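Local coordinates for protein xyloglucan-specific endo-beta-1,4-glucanase BoGH9A (Bacteroides ovatus, PDB 6DHT) that cleaves the beta-1,4-linked glucan backbone of xyloglucan internally, with release of xyloglucan oligosaccharides, at residues Q368-P373 with L381-W386. Numbering follows the deposited sequence. Where two conformers were deposited one is given.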
ATOM      1  N   GLN A 368      20.312 -10.517   3.950  1.00 26.14           N
ATOM      2  CA  GLN A 368      20.865 -11.112   5.160  0.58 33.37           C
ATOM      3  C   GLN A 368      19.904 -10.916   6.338  1.00 30.62           C
ATOM      4  O   GLN A 368      19.926 -11.679   7.306  1.00 32.34           O
ATOM      5  CB  GLN A 368      22.249 -10.519   5.473  0.58 34.56           C
ATOM      6  CG  GLN A 368      23.324 -10.809   4.409  0.58 34.37           C
ATOM      7  CD  GLN A 368      23.481 -12.290   4.087  0.58 37.72           C
ATOM      8  OE1 GLN A 368      23.536 -13.143   4.983  0.58 37.29           O
ATOM      9  NE2 GLN A 368      23.550 -12.605   2.794  0.58 40.29           N
ATOM     10  N   ILE A 369      19.036  -9.910   6.232  1.00 26.83           N
ATOM     11  CA  ILE A 369      18.091  -9.548   7.287  1.00 31.30           C
ATOM     12  C   ILE A 369      16.712  -9.284   6.646  1.00 22.69           C
ATOM     13  O   ILE A 369      16.639  -9.041   5.440  1.00 24.90           O
ATOM     14  CB  ILE A 369      18.616  -8.293   7.996  1.00 26.36           C
ATOM     15  CG1 ILE A 369      17.866  -8.024   9.298  1.00 36.82           C
ATOM     16  CG2 ILE A 369      18.545  -7.092   7.066  1.00 27.63           C
ATOM     17  CD1 ILE A 369      18.424  -6.831  10.081  1.00 40.24           C
ATOM     18  N   TYR A 370      15.633  -9.372   7.425  1.00 22.31           N
ATOM     19  CA  TYR A 370      14.309  -8.989   6.929  1.00 20.39           C
ATOM     20  C   TYR A 370      14.077  -7.489   7.179  1.00 20.53           C
ATOM     21  O   TYR A 370      14.352  -6.993   8.270  1.00 21.39           O
ATOM     22  CB  TYR A 370      13.189  -9.782   7.602  1.00 20.22           C
ATOM     23  CG  TYR A 370      11.839  -9.375   7.087  1.00 15.86           C
ATOM     24  CD1 TYR A 370      11.281  -9.997   5.974  1.00 16.30           C
ATOM     25  CD2 TYR A 370      11.134  -8.325   7.681  1.00 16.42           C
ATOM     26  CE1 TYR A 370      10.056  -9.594   5.472  1.00 16.60           C
ATOM     27  CE2 TYR A 370       9.915  -7.927   7.184  1.00 16.93           C
ATOM     28  CZ  TYR A 370       9.380  -8.547   6.081  1.00 17.32           C
ATOM     29  OH  TYR A 370       8.154  -8.177   5.563  1.00 15.62           O
ATOM     30  N   THR A 371      13.588  -6.787   6.158  1.00 17.35           N
ATOM     31  CA  THR A 371      13.133  -5.399   6.296  1.00 18.04           C
ATOM     32  C   THR A 371      11.777  -5.330   5.628  1.00 19.42           C
ATOM     33  O   THR A 371      11.516  -6.063   4.689  1.00 17.80           O
ATOM     34  CB  THR A 371      14.074  -4.411   5.605  1.00 21.07           C
ATOM     35  OG1 THR A 371      14.262  -4.805   4.248  1.00 21.81           O
ATOM     36  CG2 THR A 371      15.421  -4.375   6.304  1.00 23.05           C
ATOM     37  N   ALA A 372      10.909  -4.447   6.110  1.00 19.65           N
ATOM     38  CA  ALA A 372       9.557  -4.339   5.570  1.00 17.45           C
ATOM     39  C   ALA A 372       9.624  -3.891   4.120  1.00 16.98           C
ATOM     40  O   ALA A 372      10.598  -3.237   3.707  1.00 19.27           O
ATOM     41  CB  ALA A 372       8.753  -3.335   6.393  1.00 18.50           C
ATOM     42  N   PRO A 373       8.590  -4.223   3.332  1.00 15.79           N
ATOM     43  CA  PRO A 373       8.570  -3.792   1.932  1.00 16.68           C
ATOM     44  C   PRO A 373       8.445  -2.275   1.767  1.00 15.43           C
ATOM     45  O   PRO A 373       7.831  -1.607   2.601  1.00 16.86           O
ATOM     46  CB  PRO A 373       7.352  -4.544   1.360  1.00 14.89           C
ATOM     47  CG  PRO A 373       6.462  -4.762   2.535  1.00 14.66           C
ATOM     48  CD  PRO A 373       7.401  -5.016   3.690  1.00 15.78           C
ATOM     49  N   LEU A 381       9.384  -8.643  -0.889  1.00 14.47           N
ATOM     50  CA  LEU A 381       8.486  -9.223  -1.861  1.00 14.20           C
ATOM     51  C   LEU A 381       9.066 -10.544  -2.357  1.00 14.63           C
ATOM     52  O   LEU A 381       8.341 -11.482  -2.626  1.00 14.57           O
ATOM     53  CB  LEU A 381       8.230  -8.272  -3.029  1.00 14.44           C
ATOM     54  CG  LEU A 381       7.555  -6.944  -2.679  1.00 12.29           C
ATOM     55  CD1 LEU A 381       7.244  -6.200  -3.973  1.00 13.37           C
ATOM     56  CD2 LEU A 381       6.332  -7.125  -1.812  1.00 14.21           C
ATOM     57  N   GLY A 382      10.383 -10.588  -2.447  1.00 13.75           N
ATOM     58  CA  GLY A 382      11.032 -11.839  -2.800  1.00 13.16           C
ATOM     59  C   GLY A 382      10.889 -12.856  -1.687  1.00 14.11           C
ATOM     60  O   GLY A 382      10.648 -14.054  -1.930  1.00 14.33           O
ATOM     61  N   ILE A 383      11.056 -12.395  -0.447  1.00 13.96           N
ATOM     62  CA  ILE A 383      10.934 -13.255   0.721  1.00 14.72           C
ATOM     63  C   ILE A 383       9.522 -13.848   0.780  1.00 15.12           C
ATOM     64  O   ILE A 383       9.346 -15.066   1.013  1.00 13.99           O
ATOM     65  CB  ILE A 383      11.278 -12.494   2.018  1.00 14.61           C
ATOM     66  CG1 ILE A 383      12.778 -12.208   2.051  1.00 16.10           C
ATOM     67  CG2 ILE A 383      10.857 -13.269   3.240  1.00 16.56           C
ATOM     68  CD1 ILE A 383      13.231 -11.308   3.162  1.00 20.42           C
ATOM     69  N   PHE A 384       8.502 -13.018   0.550  1.00 14.33           N
ATOM     70  CA  PHE A 384       7.144 -13.522   0.627  1.00 13.64           C
ATOM     71  C   PHE A 384       6.929 -14.660  -0.380  1.00 14.82           C
ATOM     72  O   PHE A 384       6.231 -15.640  -0.089  1.00 14.38           O
ATOM     73  CB  PHE A 384       6.090 -12.419   0.369  1.00 13.37           C
ATOM     74  CG  PHE A 384       6.090 -11.253   1.348  1.00 14.95           C
ATOM     75  CD1 PHE A 384       6.603 -11.339   2.626  1.00 14.53           C
ATOM     76  CD2 PHE A 384       5.584 -10.032   0.924  1.00 14.15           C
ATOM     77  CE1 PHE A 384       6.574 -10.226   3.461  1.00 14.66           C
ATOM     78  CE2 PHE A 384       5.540  -8.939   1.762  1.00 14.34           C
ATOM     79  CZ  PHE A 384       6.037  -9.040   3.021  1.00 14.17           C
ATOM     80  N   ALA A 385       7.542 -14.522  -1.554  1.00 13.92           N
ATOM     81  CA  ALA A 385       7.430 -15.542  -2.593  1.00 13.84           C
ATOM     82  C   ALA A 385       8.050 -16.868  -2.132  1.00 14.60           C
ATOM     83  O   ALA A 385       7.429 -17.914  -2.236  1.00 17.53           O
ATOM     84  CB  ALA A 385       8.080 -15.055  -3.857  1.00 16.47           C
ATOM     85  N   TRP A 386       9.256 -16.805  -1.576  1.00 14.84           N
ATOM     86  CA  TRP A 386       9.903 -18.000  -1.017  1.00 14.47           C
ATOM     87  C   TRP A 386       9.120 -18.656   0.128  1.00 16.19           C
ATOM     88  O   TRP A 386       9.197 -19.874   0.304  1.00 17.85           O
ATOM     89  CB  TRP A 386      11.322 -17.649  -0.545  1.00 15.87           C
ATOM     90  CG  TRP A 386      12.293 -17.573  -1.683  1.00 15.31           C
ATOM     91  CD1 TRP A 386      12.689 -16.471  -2.344  1.00 15.38           C
ATOM     92  CD2 TRP A 386      12.994 -18.674  -2.277  1.00 15.79           C
ATOM     93  NE1 TRP A 386      13.577 -16.800  -3.348  1.00 15.56           N
ATOM     94  CE2 TRP A 386      13.795 -18.154  -3.299  1.00 15.01           C
ATOM     95  CE3 TRP A 386      13.018 -20.057  -2.031  1.00 16.30           C
ATOM     96  CZ2 TRP A 386      14.596 -18.968  -4.101  1.00 16.04           C
ATOM     97  CZ3 TRP A 386      13.824 -20.856  -2.813  1.00 17.59           C
ATOM     98  CH2 TRP A 386      14.603 -20.313  -3.834  1.00 17.69           C
TER
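Y370 brings its ring and hydroxyl up to I383 and F384 of helix 379-386, the tight part of the contact. CG of Y370 stands anti to the backbone N (chi1 180°), which carries the phenol from the extended loop toward the helix. The CG1-CD1 branch of I383, slim and aliphatic, reaches it obliquely, CD1 lying 3.7 Å from Y370 CD1. The two aromatic side chains cross at about a right angle and meet at their edges: Y370 OH lies near the plane of the F384 ring, 3.3 Å from its CE1. F384 suits the spot as a flat apolar group that also stacks on Y453. Tyrosine fits because its ring supplies apolar surface while its buried hydroxyl hydrogen-bonds to S450 OG. Replacing Y370 by an alanine would probably open a gap beside I383 and F384 and leave S450 OG without this partner. Packing slackens toward P373, compact and rigid, whose CB is 4.2 Å from CD2 of the branched L381. At the other end, the CB of I369 points away from the helix, and I369 and Q368 are exposed. The loop between helices 356-364 and 379-386 thus folds back on the latter within the (alpha/alpha)6 barrel of glycoside hydrolase family 9.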